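Local coordinates for techylectin-5A (Tachypleus tridentatus, PDB 1JC9), which acts as a calcium-containing lectin of innate immunity that recognizes acetyl groups on cell surfaces and agglutinates bacteria and human erythrocytes, at residues A[244-247]-A[248-252]; A[145-148]-A[149-153]. One frame throughout, in Å; residues are numbered along the deposited sequence.

Contact 1. Residues A[244-247]-A[248-252]. With NAG (2-acetamido-2-deoxy-beta-D-glucopyranose), chain B.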
loop_
_atom_site.group_PDB
_atom_site.type_symbol
_atom_site.label_atom_id
_atom_site.label_comp_id
_atom_site.label_asym_id
_atom_site.label_seq_id
_atom_site.Cartn_x
_atom_site.Cartn_y
_atom_site.Cartn_z
ATOM N N ALA A 244 15.715 -4.070 1.852
ATOM C CA ALA A 244 16.746 -3.900 0.836
ATOM C C ALA A 244 17.403 -2.526 0.810
ATOM O O ALA A 244 18.506 -2.380 0.290
ATOM C CB ALA A 244 16.180 -4.236 -0.541
ATOM N N TRP A 245 16.745 -1.517 1.365
ATOM C CA TRP A 245 17.329 -0.185 1.362
ATOM C C TRP A 245 17.895 0.245 2.714
ATOM O O TRP A 245 19.072 0.592 2.810
ATOM C CB TRP A 245 16.301 0.848 0.873
ATOM C CG TRP A 245 16.845 2.254 0.779
ATOM C CD1 TRP A 245 18.150 2.618 0.574
ATOM C CD2 TRP A 245 16.097 3.476 0.862
ATOM N NE1 TRP A 245 18.257 3.988 0.527
ATOM C CE2 TRP A 245 17.017 4.540 0.701
ATOM C CE3 TRP A 245 14.741 3.776 1.054
ATOM C CZ2 TRP A 245 16.623 5.886 0.727
ATOM C CZ3 TRP A 245 14.348 5.116 1.079
ATOM C CH2 TRP A 245 15.289 6.153 0.917
ATOM N N LYS A 246 17.074 0.210 3.760
ATOM C CA LYS A 246 17.526 0.652 5.079
ATOM C C LYS A 246 17.641 -0.410 6.177
ATOM O O LYS A 246 17.886 -0.070 7.335
ATOM C CB LYS A 246 16.614 1.776 5.575
ATOM C CG LYS A 246 16.606 3.017 4.697
ATOM C CD LYS A 246 17.935 3.749 4.777
ATOM C CE LYS A 246 17.863 5.113 4.109
ATOM N NZ LYS A 246 19.144 5.864 4.251
ATOM N N GLY A 247 17.468 -1.682 5.832
ATOM C CA GLY A 247 17.568 -2.731 6.836
ATOM C C GLY A 247 16.322 -2.922 7.693
ATOM O O GLY A 247 15.209 -2.586 7.277
ATOM N N TYR A 248 16.504 -3.458 8.896
ATOM C CA TYR A 248 15.384 -3.696 9.807
ATOM C C TYR A 248 15.309 -2.749 11.004
ATOM O O TYR A 248 14.492 -2.956 11.903
ATOM C CB TYR A 248 15.421 -5.131 10.330
ATOM C CG TYR A 248 14.945 -6.177 9.348
ATOM C CD1 TYR A 248 13.718 -6.041 8.696
ATOM C CD2 TYR A 248 15.689 -7.338 9.120
ATOM C CE1 TYR A 248 13.239 -7.030 7.853
ATOM C CE2 TYR A 248 15.218 -8.336 8.280
ATOM C CZ TYR A 248 13.988 -8.175 7.650
ATOM O OH TYR A 248 13.494 -9.171 6.846
ATOM N N HIS A 249 16.146 -1.715 11.025
ATOM C CA HIS A 249 16.143 -0.774 12.144
ATOM C C HIS A 249 15.971 0.676 11.710
ATOM O O HIS A 249 16.529 1.588 12.325
ATOM C CB HIS A 249 17.436 -0.924 12.952
ATOM C CG HIS A 249 17.494 -2.175 13.771
ATOM N ND1 HIS A 249 16.929 -2.271 15.025
ATOM C CD2 HIS A 249 18.028 -3.392 13.505
ATOM C CE1 HIS A 249 17.113 -3.492 15.497
ATOM N NE2 HIS A 249 17.777 -4.192 14.593
ATOM N N TYR A 250 15.189 0.890 10.656
ATOM C CA TYR A 250 14.956 2.234 10.149
ATOM C C TYR A 250 13.524 2.354 9.627
ATOM O O TYR A 250 13.158 1.741 8.616
ATOM C CB TYR A 250 15.962 2.555 9.037
ATOM C CG TYR A 250 16.027 4.022 8.665
ATOM C CD1 TYR A 250 15.026 4.614 7.899
ATOM C CD2 TYR A 250 17.084 4.823 9.105
ATOM C CE1 TYR A 250 15.072 5.967 7.579
ATOM C CE2 TYR A 250 17.139 6.180 8.792
ATOM C CZ TYR A 250 16.130 6.746 8.030
ATOM O OH TYR A 250 16.172 8.091 7.732
ATOM N N SER A 251 12.723 3.148 10.330
ATOM C CA SER A 251 11.328 3.369 9.975
ATOM C C SER A 251 11.235 4.592 9.064
ATOM O O SER A 251 11.392 5.730 9.522
ATOM C CB SER A 251 10.505 3.593 11.249
ATOM O OG SER A 251 9.123 3.723 10.970
ATOM N N LEU A 252 10.980 4.353 7.775
ATOM C CA LEU A 252 10.882 5.440 6.801
ATOM C C LEU A 252 9.832 6.470 7.222
ATOM O O LEU A 252 8.721 6.122 7.627
ATOM C CB LEU A 252 10.564 4.871 5.408
ATOM C CG LEU A 252 11.642 3.943 4.825
ATOM C CD1 LEU A 252 11.086 3.165 3.650
ATOM C CD2 LEU A 252 12.859 4.758 4.402
HETATM C C1 NAG B . 13.913 -12.619 8.177
HETATM C C2 NAG B . 12.949 -12.597 9.455
HETATM C C3 NAG B . 13.627 -13.450 10.595
HETATM C C4 NAG B . 13.721 -14.861 10.061
HETATM C C5 NAG B . 14.616 -14.844 8.770
HETATM C C6 NAG B . 14.738 -16.237 8.145
HETATM C C7 NAG B . 11.518 -10.676 9.769
HETATM C C8 NAG B . 11.252 -9.269 10.206
HETATM N N2 NAG B . 12.786 -11.208 9.909
HETATM O O1 NAG B . 13.387 -11.856 7.046
HETATM O O3 NAG B . 12.810 -13.478 11.764
HETATM O O4 NAG B . 14.336 -15.733 11.075
HETATM O O5 NAG B . 14.081 -13.982 7.718
HETATM O O6 NAG B . 15.589 -16.006 6.979
HETATM O O7 NAG B . 10.559 -11.326 9.284
HETATM O O HOH W 1 18.364 -0.536 9.876
HETATM O O HOH W 2 13.938 -0.078 6.655
#

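Contact 2. Residues A[145-148]-A[149-153]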
loop_
_atom_site.group_PDB
_atom_site.type_symbol
_atom_site.label_atom_id
_atom_site.label_comp_id
_atom_site.label_asym_id
_atom_site.label_seq_id
_atom_site.Cartn_x
_atom_site.Cartn_y
_atom_site.Cartn_z
ATOM N N LEU A 145 9.434 5.742 -1.695
ATOM C CA LEU A 145 10.006 5.794 -0.352
ATOM C C LEU A 145 10.965 6.971 -0.167
ATOM O O LEU A 145 11.699 7.342 -1.086
ATOM C CB LEU A 145 10.761 4.489 -0.078
ATOM C CG LEU A 145 10.114 3.214 -0.632
ATOM C CD1 LEU A 145 11.122 2.076 -0.602
ATOM C CD2 LEU A 145 8.872 2.863 0.185
ATOM N N LYS A 146 10.972 7.539 1.032
ATOM C CA LYS A 146 11.846 8.665 1.340
ATOM C C LYS A 146 12.362 8.543 2.773
ATOM O O LYS A 146 11.601 8.192 3.676
ATOM C CB LYS A 146 11.075 9.980 1.176
ATOM C CG LYS A 146 11.890 11.224 1.503
ATOM C CD LYS A 146 11.035 12.487 1.513
ATOM C CE LYS A 146 10.459 12.794 0.142
ATOM N NZ LYS A 146 9.635 14.039 0.164
ATOM N N ASP A 147 13.650 8.817 2.987
ATOM C CA ASP A 147 14.203 8.741 4.336
ATOM C C ASP A 147 14.272 10.130 4.971
ATOM O O ASP A 147 13.817 11.107 4.374
ATOM C CB ASP A 147 15.589 8.076 4.343
ATOM C CG ASP A 147 16.647 8.891 3.621
ATOM O OD1 ASP A 147 16.512 10.129 3.530
ATOM O OD2 ASP A 147 17.635 8.285 3.160
ATOM N N LYS A 148 14.834 10.219 6.175
ATOM C CA LYS A 148 14.918 11.496 6.884
ATOM C C LYS A 148 15.827 12.540 6.244
ATOM O O LYS A 148 15.688 13.732 6.518
ATOM C CB LYS A 148 15.338 11.268 8.339
ATOM C CG LYS A 148 14.397 10.350 9.094
ATOM C CD LYS A 148 14.684 10.334 10.584
ATOM C CE LYS A 148 14.278 11.640 11.238
ATOM N NZ LYS A 148 14.385 11.551 12.719
ATOM N N GLU A 149 16.756 12.101 5.400
ATOM C CA GLU A 149 17.653 13.027 4.717
ATOM C C GLU A 149 16.995 13.526 3.435
ATOM O O GLU A 149 17.612 14.244 2.648
ATOM C CB GLU A 149 18.980 12.345 4.372
ATOM C CG GLU A 149 20.009 12.374 5.491
ATOM C CD GLU A 149 19.511 11.715 6.758
ATOM O OE1 GLU A 149 19.253 10.491 6.730
ATOM O OE2 GLU A 149 19.376 12.423 7.780
ATOM N N ASN A 150 15.739 13.132 3.234
ATOM C CA ASN A 150 14.968 13.517 2.053
ATOM C C ASN A 150 15.406 12.797 0.778
ATOM O O ASN A 150 15.015 13.180 -0.324
ATOM C CB ASN A 150 15.020 15.039 1.848
ATOM C CG ASN A 150 14.070 15.784 2.772
ATOM O OD1 ASN A 150 14.128 17.010 2.894
ATOM N ND2 ASN A 150 13.179 15.044 3.424
ATOM N N ASP A 151 16.216 11.754 0.925
ATOM C CA ASP A 151 16.655 10.981 -0.231
ATOM C C ASP A 151 15.481 10.062 -0.600
ATOM O O ASP A 151 14.636 9.764 0.247
ATOM C CB ASP A 151 17.904 10.166 0.124
ATOM C CG ASP A 151 18.514 9.474 -1.082
ATOM O OD1 ASP A 151 18.346 9.981 -2.214
ATOM O OD2 ASP A 151 19.177 8.430 -0.900
ATOM N N THR A 152 15.418 9.615 -1.852
ATOM C CA THR A 152 14.306 8.767 -2.277
ATOM C C THR A 152 14.679 7.558 -3.125
ATOM O O THR A 152 15.718 7.528 -3.778
ATOM C CB THR A 152 13.272 9.577 -3.077
ATOM O OG1 THR A 152 13.866 10.026 -4.301
ATOM C CG2 THR A 152 12.805 10.784 -2.286
ATOM N N ARG A 153 13.799 6.561 -3.102
ATOM C CA ARG A 153 13.961 5.334 -3.874
ATOM C C ARG A 153 12.552 4.904 -4.273
ATOM O O ARG A 153 11.577 5.336 -3.664
ATOM C CB ARG A 153 14.610 4.238 -3.025
ATOM C CG ARG A 153 16.052 4.513 -2.612
ATOM C CD ARG A 153 17.028 4.391 -3.783
ATOM N NE ARG A 153 18.417 4.427 -3.324
ATOM C CZ ARG A 153 19.041 5.518 -2.889
ATOM N NH1 ARG A 153 18.410 6.687 -2.856
ATOM N NH2 ARG A 153 20.295 5.436 -2.460
#

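Contact 1. Residues A[244-247]-A[248-252]
K246 lies alongside Y250, the two side chains running the same way across the turn that leads from helix 243-246 into strand 250-261. Its CB starts against CB of Y250 at 3.6 Å, and CG passes to CD1 of the ring at 3.9 Å. A bend at chi2 (-69°) then carries CD over the centre of the tyrosine face, while CE comes over one face of the W245 indole, offset toward its rim, the aliphatic chain running between two rings. NZ, 5.1 Å from the Y250 ring centroid, is at most weakly attracted to the ring; its stronger partner is the carboxylate of D147. CZ3 of W245 meets CD2 of L252 at 3.7 Å.

G247, having no side chain to jam against the preceding carbonyl O, is the first to leave helical angles, with positive phi (80°). No direct hydrogen bond crosses this turn, but a water donates to K246 O and accepts from H249 N. The Y248 hydroxyl, also hydrogen-bonded to H220 O, accepts a bond from NAG O1 at 2.7 Å, and the acetyl methyl C8 lies over one ring face. Packing thus fastens the turn to strand 250-261, while Y248 alone here reaches the sugar.

Contact 2. Residues A[145-148]-A[149-153]
L145 and R153 form an antiparallel hydrogen-bonded pair where strands 139-146 and 152-162 meet their connecting turn. The bond from L145 N to R153 O measures 2.9 Å, and that from R153 N to L145 O 3.0 Å. K146 and T152 follow as a non-hydrogen-bonded pair, with CA-H...O contacts from K146 CA to D151 O and from T152 CA to L145 O. The bond from D147 N to D151 O continues the pairing one step past the strands, next to the type I turn of D147 to N150, which N150 N closes on D147 O from above the carbonyl plane.

Side-chain-to-backbone bonding centres on D147. With chi1 at 66°, its CG sits between the backbone N and carbonyl carbon, turning OD1 into the turn. There OD1 takes D151 N at 3.1 Å, from above the carboxylate plane, and a weak bond from E149 N.

Among the charged groups, R153 NH1 reaches D151 OD2 at 2.7 Å in a salt bridge and also donates to T152 O, which lies in the guanidinium plane. The D147 and D151 carboxylates cross with their planes 55° apart, OD2 to OD2 4.3 Å.

Apolar contact is lighter: K146 runs beside T152, its CG 3.9 Å from T152 CG2. Its CD lies in van der Waals contact with N150 ND2.

D147 has two like-charged neighbours, D151 and E149, whose OE1 is 4.2 Å from D147 OD1; the repulsion is probably eased by R153 on D151 and by K246 on D147, and the amides held by D147 OD1 would further stabilise its negative charge.

Contacts 1 and 2 are both only partly buried and reach the same sheet, in which strands 139-146 and 250-261 are neighbours. The 145-153 hairpin end has four exposed residues but buries L145 and D147; it lies away from the annotated sites and is held by backbone bonds and charge. The 244-252 turn, with a single exposed residue among those that touch, relies instead on apolar and aromatic packing, with a water joining its backbone, and reaches the sugar pocket at its far end. Besides the lysine-aspartate salt bridge, the two are joined where Y250 OH probably hydrogen-bonds K148 N and W245 CE2 packs on R153 CG at 3.5 Å. Contact 1 thus covers one flank of the hairpin end.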